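Local coordinates for suppressor of fused family protein (Neisseria gonorrhoeae, PDB 3K5J) that is of unknown function but resembles the N-terminal domain of human Suppressor of fused, and so probably takes part in protein binding, at residues F96-T101 and N134-W139; D164-D169 and A176-Q181; F38-V43 and E77-L82; P51-S56 and Y123-E128. All coordinates share one frame; numbering follows the deposited sequence.

Contact 1: F96-T101 and N134-W139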
# COMPACT_ATOMS: atom_id res chain seq x y z
N PHE A 96 -10.14 6.64 -1.65
CA PHE A 96 -9.23 5.49 -1.82
C PHE A 96 -9.19 5.03 -3.27
O PHE A 96 -9.35 3.87 -3.60
CB PHE A 96 -9.61 4.38 -0.82
CG PHE A 96 -9.18 4.72 0.56
CD1 PHE A 96 -9.95 5.51 1.38
CD2 PHE A 96 -7.93 4.33 0.98
CE1 PHE A 96 -9.51 5.87 2.64
CE2 PHE A 96 -7.46 4.66 2.21
CZ PHE A 96 -8.21 5.47 3.04
N GLN A 97 -8.95 6.01 -4.12
CA GLN A 97 -8.89 5.80 -5.55
C GLN A 97 -7.51 6.17 -6.06
O GLN A 97 -6.78 6.93 -5.39
CB GLN A 97 -9.98 6.65 -6.24
CG GLN A 97 -11.38 6.37 -5.76
CD GLN A 97 -11.85 4.94 -6.00
OE1 GLN A 97 -11.42 4.27 -6.97
NE2 GLN A 97 -12.70 4.47 -5.13
N LEU A 98 -7.13 5.66 -7.24
CA LEU A 98 -5.87 6.07 -7.85
C LEU A 98 -5.72 7.58 -7.86
O LEU A 98 -6.68 8.29 -8.24
CB LEU A 98 -5.73 5.64 -9.32
CG LEU A 98 -5.21 4.28 -9.59
CD1 LEU A 98 -5.40 4.01 -11.08
CD2 LEU A 98 -3.78 4.08 -9.13
N GLY A 99 -4.55 8.03 -7.51
CA GLY A 99 -4.19 9.44 -7.52
C GLY A 99 -4.56 10.19 -6.27
O GLY A 99 -4.21 11.35 -6.13
N LYS A 100 -5.26 9.54 -5.34
CA LYS A 100 -5.53 10.19 -4.06
C LYS A 100 -4.34 9.97 -3.12
O LYS A 100 -3.63 8.97 -3.21
CB LYS A 100 -6.82 9.67 -3.43
CG LYS A 100 -8.12 9.89 -4.20
CD LYS A 100 -8.42 11.39 -4.27
CE LYS A 100 -9.78 11.61 -4.80
NZ LYS A 100 -10.09 13.12 -4.83
N THR A 101 -4.17 10.90 -2.20
CA THR A 101 -3.25 10.73 -1.09
C THR A 101 -4.00 10.26 0.14
O THR A 101 -5.19 10.55 0.34
CB THR A 101 -2.47 11.98 -0.75
OG1 THR A 101 -3.35 13.06 -0.41
CG2 THR A 101 -1.57 12.41 -1.88
N ASN A 134 -11.86 -9.05 -11.46
CA ASN A 134 -12.72 -8.04 -10.76
C ASN A 134 -12.00 -7.06 -9.82
O ASN A 134 -12.64 -6.10 -9.37
CB ASN A 134 -14.06 -8.50 -10.09
CG ASN A 134 -15.00 -9.20 -11.08
OD1 ASN A 134 -15.28 -8.67 -12.15
ND2 ASN A 134 -15.50 -10.37 -10.69
N VAL A 135 -10.68 -7.25 -9.62
CA VAL A 135 -9.99 -6.50 -8.58
C VAL A 135 -8.60 -6.08 -8.98
O VAL A 135 -7.85 -6.84 -9.59
CB VAL A 135 -9.96 -7.35 -7.27
CG1 VAL A 135 -9.17 -6.70 -6.18
CG2 VAL A 135 -11.42 -7.65 -6.77
N ARG A 136 -8.24 -4.86 -8.62
CA ARG A 136 -6.91 -4.37 -8.88
C ARG A 136 -6.09 -4.20 -7.61
O ARG A 136 -6.65 -4.14 -6.52
CB ARG A 136 -7.04 -3.04 -9.58
CG ARG A 136 -7.72 -3.15 -10.96
CD ARG A 136 -8.00 -1.79 -11.56
NE ARG A 136 -6.79 -1.22 -12.14
CZ ARG A 136 -6.74 0.03 -12.62
NH1 ARG A 136 -7.76 0.88 -12.51
NH2 ARG A 136 -5.64 0.42 -13.19
N PHE A 137 -4.78 -4.18 -7.75
CA PHE A 137 -3.83 -4.04 -6.63
C PHE A 137 -3.02 -2.77 -6.83
O PHE A 137 -2.24 -2.65 -7.78
CB PHE A 137 -2.91 -5.26 -6.56
CG PHE A 137 -3.65 -6.48 -6.05
CD1 PHE A 137 -4.49 -7.21 -6.88
CD2 PHE A 137 -3.51 -6.86 -4.74
CE1 PHE A 137 -5.26 -8.21 -6.37
CE2 PHE A 137 -4.27 -7.91 -4.23
CZ PHE A 137 -5.12 -8.60 -5.07
N PHE A 138 -3.27 -1.81 -5.95
CA PHE A 138 -2.62 -0.51 -6.00
C PHE A 138 -1.54 -0.38 -4.93
O PHE A 138 -1.64 -0.91 -3.83
CB PHE A 138 -3.65 0.65 -5.84
CG PHE A 138 -4.67 0.77 -6.94
CD1 PHE A 138 -4.45 0.26 -8.20
CD2 PHE A 138 -5.89 1.33 -6.66
CE1 PHE A 138 -5.41 0.42 -9.18
CE2 PHE A 138 -6.87 1.45 -7.65
CZ PHE A 138 -6.60 0.98 -8.90
N TRP A 139 -0.52 0.40 -5.28
CA TRP A 139 0.66 0.64 -4.45
C TRP A 139 0.50 1.88 -3.59
O TRP A 139 0.18 2.97 -4.08
CB TRP A 139 1.84 0.81 -5.40
CG TRP A 139 3.15 1.07 -4.82
CD1 TRP A 139 3.60 0.68 -3.60
CD2 TRP A 139 4.26 1.66 -5.48
NE1 TRP A 139 4.92 1.02 -3.44
CE2 TRP A 139 5.35 1.62 -4.59
CE3 TRP A 139 4.45 2.23 -6.74
CZ2 TRP A 139 6.61 2.10 -4.93
CZ3 TRP A 139 5.68 2.73 -7.07
CH2 TRP A 139 6.74 2.66 -6.18

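Contact 2: D164-D169 and A176-Q181. With SO4 (sulfate ion), chain D.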
# COMPACT_ATOMS: atom_id res chain seq x y z
N ASP A 164 9.76 9.88 -11.48
CA ASP A 164 10.50 9.19 -12.53
C ASP A 164 11.88 9.83 -12.77
O ASP A 164 12.91 9.14 -12.92
CB ASP A 164 9.71 9.27 -13.84
CG ASP A 164 8.38 8.53 -13.79
OD1 ASP A 164 8.13 7.70 -12.89
OD2 ASP A 164 7.55 8.79 -14.70
N GLU A 165 11.91 11.15 -12.79
CA GLU A 165 13.14 11.87 -13.10
C GLU A 165 14.21 11.75 -12.01
O GLU A 165 15.40 11.72 -12.33
CB GLU A 165 12.83 13.33 -13.40
CG GLU A 165 12.10 13.45 -14.73
CD GLU A 165 11.56 14.86 -15.07
OE1 GLU A 165 11.63 15.78 -14.21
OE2 GLU A 165 11.06 15.00 -16.22
N ALA A 166 13.78 11.71 -10.75
CA ALA A 166 14.70 11.53 -9.62
C ALA A 166 15.11 10.06 -9.47
O ALA A 166 16.19 9.76 -8.93
CB ALA A 166 14.03 12.07 -8.32
N GLY A 167 14.28 9.14 -9.97
CA GLY A 167 14.49 7.70 -9.76
C GLY A 167 14.29 7.34 -8.29
O GLY A 167 15.14 6.67 -7.70
N ILE A 168 13.19 7.80 -7.70
CA ILE A 168 13.05 7.74 -6.25
C ILE A 168 13.30 6.36 -5.66
O ILE A 168 12.82 5.30 -6.18
CB ILE A 168 11.77 8.31 -5.74
CG1 ILE A 168 10.57 7.56 -6.31
CG2 ILE A 168 11.70 9.85 -6.01
CD1 ILE A 168 9.28 7.87 -5.56
N ASP A 169 14.03 6.35 -4.56
CA ASP A 169 14.21 5.10 -3.81
C ASP A 169 13.15 5.06 -2.75
O ASP A 169 13.30 5.58 -1.66
CB ASP A 169 15.58 5.01 -3.20
CG ASP A 169 15.81 3.71 -2.46
OD1 ASP A 169 14.91 2.84 -2.40
OD2 ASP A 169 16.92 3.53 -1.97
N ALA A 176 15.46 12.05 -0.30
CA ALA A 176 15.22 13.46 -0.53
C ALA A 176 13.87 13.69 -1.16
O ALA A 176 13.38 12.89 -2.00
CB ALA A 176 16.30 14.05 -1.41
N SER A 177 13.25 14.79 -0.81
CA SER A 177 12.09 15.27 -1.57
C SER A 177 12.46 15.58 -3.00
O SER A 177 13.59 15.99 -3.29
CB SER A 177 11.50 16.53 -0.98
OG SER A 177 10.78 16.23 0.18
N THR A 178 11.48 15.45 -3.90
CA THR A 178 11.62 15.77 -5.32
C THR A 178 11.08 17.14 -5.69
O THR A 178 11.16 17.54 -6.85
CB THR A 178 10.90 14.74 -6.18
OG1 THR A 178 9.48 14.75 -5.92
CG2 THR A 178 11.51 13.39 -5.98
N VAL A 179 10.52 17.84 -4.72
CA VAL A 179 9.93 19.14 -4.98
C VAL A 179 10.32 20.08 -3.85
O VAL A 179 10.72 19.67 -2.76
CB VAL A 179 8.39 19.07 -5.10
CG1 VAL A 179 7.93 18.13 -6.24
CG2 VAL A 179 7.79 18.75 -3.77
N TRP A 180 10.28 21.37 -4.16
CA TRP A 180 10.58 22.43 -3.21
C TRP A 180 9.61 23.57 -3.47
O TRP A 180 9.37 23.92 -4.63
CB TRP A 180 12.03 22.96 -3.37
CG TRP A 180 12.25 24.13 -2.46
CD1 TRP A 180 12.51 24.10 -1.09
CD2 TRP A 180 12.11 25.50 -2.82
NE1 TRP A 180 12.54 25.39 -0.61
CE2 TRP A 180 12.30 26.26 -1.64
CE3 TRP A 180 11.80 26.16 -4.01
CZ2 TRP A 180 12.23 27.65 -1.64
CZ3 TRP A 180 11.74 27.56 -4.01
CH2 TRP A 180 11.96 28.28 -2.84
N GLN A 181 9.03 24.12 -2.43
CA GLN A 181 8.18 25.33 -2.65
C GLN A 181 8.61 26.49 -1.76
O GLN A 181 8.98 26.29 -0.61
CB GLN A 181 6.69 25.00 -2.41
CG GLN A 181 6.10 24.07 -3.48
CD GLN A 181 4.60 23.79 -3.26
OE1 GLN A 181 4.20 23.30 -2.21
NE2 GLN A 181 3.78 24.14 -4.25
S SO4 D . 10.74 17.25 3.46
O1 SO4 D . 11.08 18.61 3.77
O2 SO4 D . 9.43 17.17 2.91
O3 SO4 D . 11.74 16.84 2.43
O4 SO4 D . 10.90 16.36 4.64

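Contact 3: F38-V43 and E77-L82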
# COMPACT_ATOMS: atom_id res chain seq x y z
N PHE A 38 -11.32 -9.53 7.08
CA PHE A 38 -10.20 -8.82 6.46
C PHE A 38 -8.89 -9.46 6.85
O PHE A 38 -8.66 -9.82 8.02
CB PHE A 38 -10.19 -7.35 6.91
CG PHE A 38 -9.04 -6.54 6.37
CD1 PHE A 38 -9.03 -6.09 5.06
CD2 PHE A 38 -8.00 -6.17 7.21
CE1 PHE A 38 -8.00 -5.36 4.58
CE2 PHE A 38 -6.98 -5.37 6.73
CZ PHE A 38 -6.96 -4.99 5.41
N GLN A 39 -7.98 -9.57 5.88
CA GLN A 39 -6.64 -10.08 6.12
C GLN A 39 -5.56 -9.12 5.61
O GLN A 39 -5.81 -8.25 4.78
CB GLN A 39 -6.37 -11.44 5.47
CG GLN A 39 -7.19 -12.56 6.05
CD GLN A 39 -6.62 -13.94 5.77
OE1 GLN A 39 -7.14 -14.67 4.94
NE2 GLN A 39 -5.49 -14.25 6.42
N VAL A 40 -4.35 -9.31 6.13
CA VAL A 40 -3.14 -8.78 5.49
C VAL A 40 -2.26 -9.98 5.18
O VAL A 40 -2.13 -10.89 6.01
CB VAL A 40 -2.40 -7.76 6.40
CG1 VAL A 40 -0.99 -7.40 5.89
CG2 VAL A 40 -3.30 -6.49 6.53
N PHE A 41 -1.68 -9.97 4.01
CA PHE A 41 -0.68 -10.97 3.60
C PHE A 41 0.69 -10.33 3.55
O PHE A 41 0.82 -9.20 3.10
CB PHE A 41 -1.02 -11.58 2.23
CG PHE A 41 -2.27 -12.41 2.26
CD1 PHE A 41 -2.28 -13.61 2.95
CD2 PHE A 41 -3.44 -11.99 1.61
CE1 PHE A 41 -3.45 -14.38 2.98
CE2 PHE A 41 -4.60 -12.78 1.63
CZ PHE A 41 -4.62 -13.95 2.33
N GLN A 42 1.70 -11.05 4.05
CA GLN A 42 3.09 -10.62 4.09
C GLN A 42 3.92 -11.54 3.19
O GLN A 42 4.02 -12.75 3.45
CB GLN A 42 3.59 -10.73 5.52
CG GLN A 42 5.04 -10.38 5.75
CD GLN A 42 5.52 -10.91 7.07
OE1 GLN A 42 5.44 -12.13 7.31
NE2 GLN A 42 6.08 -10.04 7.90
N VAL A 43 4.49 -10.96 2.14
CA VAL A 43 5.37 -11.66 1.23
C VAL A 43 6.79 -11.50 1.82
O VAL A 43 7.29 -10.38 1.94
CB VAL A 43 5.29 -11.14 -0.21
CG1 VAL A 43 6.13 -12.01 -1.14
CG2 VAL A 43 3.82 -11.04 -0.70
N GLU A 77 3.93 -2.48 11.91
CA GLU A 77 3.36 -1.19 11.60
C GLU A 77 2.45 -1.25 10.36
O GLU A 77 1.41 -0.58 10.30
CB GLU A 77 4.46 -0.14 11.41
CG GLU A 77 5.18 0.22 12.72
CD GLU A 77 6.50 0.93 12.48
OE1 GLU A 77 7.41 0.31 11.88
OE2 GLU A 77 6.61 2.11 12.89
N HIS A 78 2.86 -2.04 9.38
CA HIS A 78 2.09 -2.08 8.15
C HIS A 78 0.77 -2.84 8.28
O HIS A 78 -0.20 -2.54 7.57
CB HIS A 78 2.94 -2.62 7.01
CG HIS A 78 4.19 -1.82 6.81
ND1 HIS A 78 4.18 -0.44 6.77
CD2 HIS A 78 5.48 -2.20 6.66
CE1 HIS A 78 5.43 -0.03 6.59
NE2 HIS A 78 6.24 -1.07 6.54
N ILE A 79 0.75 -3.83 9.16
CA ILE A 79 -0.46 -4.56 9.46
C ILE A 79 -1.47 -3.60 10.11
O ILE A 79 -2.65 -3.54 9.72
CB ILE A 79 -0.19 -5.78 10.39
CG1 ILE A 79 0.82 -6.73 9.73
CG2 ILE A 79 -1.47 -6.52 10.66
CD1 ILE A 79 1.35 -7.81 10.67
N GLU A 80 -0.96 -2.80 11.06
CA GLU A 80 -1.77 -1.83 11.78
C GLU A 80 -2.32 -0.76 10.81
O GLU A 80 -3.51 -0.39 10.83
CB GLU A 80 -0.90 -1.17 12.88
CG GLU A 80 -0.33 -2.11 13.96
CD GLU A 80 0.98 -1.65 14.62
OE1 GLU A 80 1.47 -0.49 14.38
OE2 GLU A 80 1.54 -2.50 15.40
N THR A 81 -1.46 -0.27 9.94
CA THR A 81 -1.83 0.76 8.96
C THR A 81 -2.92 0.25 8.03
O THR A 81 -3.91 0.92 7.78
CB THR A 81 -0.60 1.17 8.11
OG1 THR A 81 0.31 1.85 8.99
CG2 THR A 81 -0.96 2.06 6.96
N LEU A 82 -2.76 -0.99 7.55
CA LEU A 82 -3.73 -1.52 6.60
C LEU A 82 -5.09 -1.77 7.26
O LEU A 82 -6.12 -1.56 6.60
CB LEU A 82 -3.20 -2.76 5.89
CG LEU A 82 -2.08 -2.48 4.87
CD1 LEU A 82 -1.38 -3.77 4.41
CD2 LEU A 82 -2.58 -1.70 3.67

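Contact 4: P51-S56 and Y123-E128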
# COMPACT_ATOMS: atom_id res chain seq x y z
N PRO A 51 12.81 -6.59 -0.38
CA PRO A 51 11.93 -6.01 0.62
C PRO A 51 10.82 -6.95 1.06
O PRO A 51 10.71 -8.05 0.55
CB PRO A 51 11.34 -4.82 -0.12
CG PRO A 51 11.23 -5.29 -1.53
CD PRO A 51 12.47 -6.15 -1.73
N TRP A 52 10.04 -6.47 2.01
CA TRP A 52 8.87 -7.14 2.54
C TRP A 52 7.66 -6.46 1.90
O TRP A 52 7.63 -5.24 1.79
CB TRP A 52 8.83 -6.94 4.03
CG TRP A 52 10.06 -7.47 4.73
CD1 TRP A 52 11.33 -6.96 4.71
CD2 TRP A 52 10.10 -8.64 5.51
NE1 TRP A 52 12.18 -7.76 5.44
CE2 TRP A 52 11.44 -8.81 5.95
CE3 TRP A 52 9.16 -9.57 5.89
CZ2 TRP A 52 11.84 -9.89 6.74
CZ3 TRP A 52 9.53 -10.61 6.68
CH2 TRP A 52 10.87 -10.76 7.11
N VAL A 53 6.67 -7.23 1.49
CA VAL A 53 5.48 -6.68 0.91
C VAL A 53 4.27 -7.05 1.76
O VAL A 53 4.05 -8.22 2.05
CB VAL A 53 5.24 -7.11 -0.55
CG1 VAL A 53 4.04 -6.37 -1.17
CG2 VAL A 53 6.51 -6.90 -1.38
N TYR A 54 3.47 -6.05 2.13
CA TYR A 54 2.26 -6.22 2.92
C TYR A 54 1.05 -5.83 2.08
O TYR A 54 1.00 -4.70 1.56
CB TYR A 54 2.30 -5.36 4.17
CG TYR A 54 3.34 -5.75 5.23
CD1 TYR A 54 4.68 -5.45 5.05
CD2 TYR A 54 2.97 -6.53 6.32
CE1 TYR A 54 5.63 -5.85 5.98
CE2 TYR A 54 3.91 -6.91 7.27
CZ TYR A 54 5.24 -6.56 7.09
OH TYR A 54 6.17 -6.98 8.04
N VAL A 55 0.09 -6.76 1.93
CA VAL A 55 -1.00 -6.61 0.99
C VAL A 55 -2.35 -6.78 1.71
O VAL A 55 -2.53 -7.72 2.48
CB VAL A 55 -0.93 -7.66 -0.17
CG1 VAL A 55 -2.05 -7.37 -1.21
CG2 VAL A 55 0.49 -7.73 -0.79
N SER A 56 -3.30 -5.87 1.47
CA SER A 56 -4.63 -6.03 2.03
C SER A 56 -5.44 -7.12 1.33
O SER A 56 -5.24 -7.37 0.13
CB SER A 56 -5.38 -4.71 1.97
OG SER A 56 -5.73 -4.29 0.65
N TYR A 123 3.93 0.04 -10.18
CA TYR A 123 5.05 0.13 -11.11
C TYR A 123 6.19 -0.87 -10.87
O TYR A 123 6.76 -1.37 -11.83
CB TYR A 123 5.59 1.56 -11.15
CG TYR A 123 4.59 2.58 -11.63
CD1 TYR A 123 4.05 2.50 -12.90
CD2 TYR A 123 4.12 3.59 -10.81
CE1 TYR A 123 3.14 3.44 -13.35
CE2 TYR A 123 3.21 4.54 -11.24
CZ TYR A 123 2.70 4.46 -12.51
OH TYR A 123 1.78 5.39 -12.90
N PRO A 124 6.51 -1.22 -9.59
CA PRO A 124 7.62 -2.19 -9.40
C PRO A 124 7.35 -3.59 -9.91
O PRO A 124 8.30 -4.36 -10.15
CB PRO A 124 7.82 -2.19 -7.87
CG PRO A 124 7.34 -0.82 -7.46
CD PRO A 124 6.14 -0.58 -8.31
N TYR A 125 6.06 -3.91 -10.08
CA TYR A 125 5.61 -5.26 -10.32
C TYR A 125 4.87 -5.52 -11.64
O TYR A 125 4.97 -6.61 -12.21
CB TYR A 125 4.79 -5.73 -9.12
CG TYR A 125 5.55 -5.65 -7.83
CD1 TYR A 125 6.80 -6.26 -7.73
CD2 TYR A 125 5.07 -4.97 -6.74
CE1 TYR A 125 7.55 -6.18 -6.57
CE2 TYR A 125 5.80 -4.89 -5.56
CZ TYR A 125 7.03 -5.52 -5.46
OH TYR A 125 7.74 -5.38 -4.27
N GLY A 126 4.14 -4.51 -12.11
CA GLY A 126 3.47 -4.62 -13.41
C GLY A 126 2.08 -5.26 -13.39
O GLY A 126 1.50 -5.56 -12.34
N GLN A 127 1.57 -5.48 -14.60
CA GLN A 127 0.21 -5.84 -14.80
C GLN A 127 -0.16 -7.20 -14.24
O GLN A 127 -1.31 -7.41 -13.85
CB GLN A 127 -0.13 -5.82 -16.28
CG GLN A 127 -1.64 -5.91 -16.57
CD GLN A 127 -1.90 -5.98 -18.03
OE1 GLN A 127 -1.63 -7.01 -18.67
NE2 GLN A 127 -2.39 -4.88 -18.59
N GLU A 128 0.81 -8.12 -14.16
CA GLU A 128 0.50 -9.45 -13.61
C GLU A 128 0.07 -9.37 -12.14
O GLU A 128 -0.75 -10.17 -11.70
CB GLU A 128 1.69 -10.41 -13.71
CG GLU A 128 1.36 -11.87 -13.32
CD GLU A 128 2.55 -12.80 -13.45
OE1 GLU A 128 3.64 -12.34 -13.82
OE2 GLU A 128 2.38 -13.98 -13.14

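Contact 1: F96-T101 and N134-W139
A type II beta turn from Q97 to K100, in the loop between helix 77-91 and strand 101-103, sets L98 down on F138 and R136 of strand 135-143. The turn is closed by K100 N donating to Q97 O at 3.0 Å, and L98 occupies its second position. From there the branch point of the leucine sits over one face of the F138 ring: CG lies 3.8 Å from the ring centroid and 18° off the ring normal, a CH-pi contact displaced toward the rim. Its nearest ring atom is F138 CZ, 3.6 Å from L98 CG. The two methyls spread over different parts of the same ring, L98 CD1 near F138 CZ and L98 CD2 4.0 Å from F138 CD1, and the two side chains meet at about a right angle.

R136 joins from the same strand. Its chain bends at chi3 (78°), which lays the guanidinium across the rim of F138: CE1 of the ring stands 3.6 Å above the guanidinium plane, over its centre, while R136 CZ lies in the plane of the ring at its edge. L98 CD1 approaches the guanidinium obliquely, 4.2 Å from R136 NH2. The charge is answered by a salt bridge from R136 NH2 to E130, and L121 touches both L98 and R136. Backbone hydrogen bonds of G99 and K100 with I119 also hold the turn. Between the two segments no hydrogen bond forms; the contact is apolar and CH-pi in character, with the arginine contributing its flat surface here and directing its polar end to E130.

Contact 2: D164-D169 and A176-Q181
T178 meets A166 and I168 through a single methyl group. T178 CG2 lies 3.5 Å from I168 CG2 and 3.7 Å from A166 CB, so one carbon touches both residues, and the isoleucine and threonine side chains cross nearly at right angles. A chi1 of 63° points the two branches of T178 to different partners: CG2 goes to the apolar pair, while OG1, between the backbone N and the carbonyl carbon, hydrogen-bonds to E147 of helix 145-150. L159, K162 and F163 of helix 156-166 also touch T178.

The place is the C-terminal end of helix 156-166. G167 is the first residue to leave helical geometry, with a positive phi of 67°, and the weak bond from G167 N to D164 O at 3.3 Å belongs to this last turn. I168 then brings its side chain back toward the C-terminal tail, which runs past the helix end without regular structure.

On the looser side, S177 points away from the helix end, and its OG is hydrogen-bonded to the hydroxyls of T144 and T146 as well as to O3 of a sulfate ion that probably comes from the crystallisation liquor; the ion is also bound by T146. Because S177 has two conformers and its bond to the sulfate is unusually short, the details are doubtful. A glycerol, probably of similar origin, lies close to I168 and is hydrogen-bonded to D164 OD1.

Contact 3: F38-V43 and E77-L82
V40 and L82 carry the apolar part of this contact. V40 CG2 packs on L82 CB at 3.8 Å, and both valine methyls reach the same leucine methyl, V40 CG1 standing 3.9 Å from L82 CD1. CG1 lies anti to the backbone N (chi1 168°), a rotation that turns both branches of the valine to the helix. The two side chains cross at about a right angle. I79, one helical turn before L82, adds a longer contact from its CG1 to V40 CG1 at 4.3 Å and also rests on W26 and F24.

An aromatic group meets a polar one at F38, whose CZ comes within 3.7 Å of L82 O. The carbonyl approaches the ring obliquely, and the nearest side-chain atom of L82 is its CB.

Helix 77-91 thus lies on one face of the mixed sheet, and the alternation of strand 39-43 shows it: V40 faces this helix, whereas F41 points away and packs on V8, L9 and L12 of helix 2-15.

Hydrogen bonds do not cross between the segments but steady the helix itself. E77 O accepts from T81 N at 2.9 Å and from T81 OG1 at 3.0 Å, the two donors arriving from opposite faces of the carbonyl plane, with the hydroxyl 38° out of it. Outside the two segments, the helix is also tied to its surroundings by a salt bridge from E80 to R106 and a hydrogen bond from H78 to S71 of strand 65-71.

Contact 4: P51-S56 and Y123-E128
P51, just ahead of strand 52-57, makes the first and lighter touch on Y125: its CG is 4.4 Å from Y125 OH. The strand begins with W52, which points away from Y125. V53 then returns to the side of P51 and makes the main contact. V53 CG2 comes within 3.5 Å of Y125 OH and 4.3 Å of Y125 CZ, so the methyl meets the phenol end of the ring obliquely, and the two side chains slide past each other in opposite directions. The closer of these two approaches is to the hydroxyl oxygen, but the valine offers it only a methyl group, and no hydrogen bond links the two segments. Beyond V53 the alternation continues: Y54 turns to the other side of the strand, while V55 comes back to the side of V53 and packs on F137 of strand 135-143.

Y125 reaches the strand from a loop, and with chi1 at -57° its ring extends so that the hydroxyl end meets V53. The preceding residue helps to define the ring's setting: P124 CB stands 3.9 Å above the plane, over the centre of one face. W16 meets Y125 edge to face. After Y125 the backbone turns at G126, the N-cap residue of helix 127-130, with a positive phi of 87°. Here a loop tyrosine packs against one face of a mixed beta-sheet, over a strand whose side chains alternate between the two faces and which pairs antiparallel with strands 39-43 and 65-71.

How the contacts relate
Contacts 1, 3 and 4 all reach the one mixed sheet. Contacts 3 and 4 lie on the neighbouring antiparallel strands 39-43 and 52-57, joined by backbone bonds, with centres about 13 Å apart; their segments alternate along the chain. Contact 4 also crosses with contact 1, centres about 12 Å away, where W139 packs on P124. Contacts 1 and 3 sit on opposite sides of the chain's centre, about 16 Å between centres. Contact 2 comes last in sequence and stands apart at the surface, its centre 21 to 27 Å from the others. The alternating segments tie distant parts of the sequence into the sheet core, whereas contact 2 fastens the C-terminal tail locally.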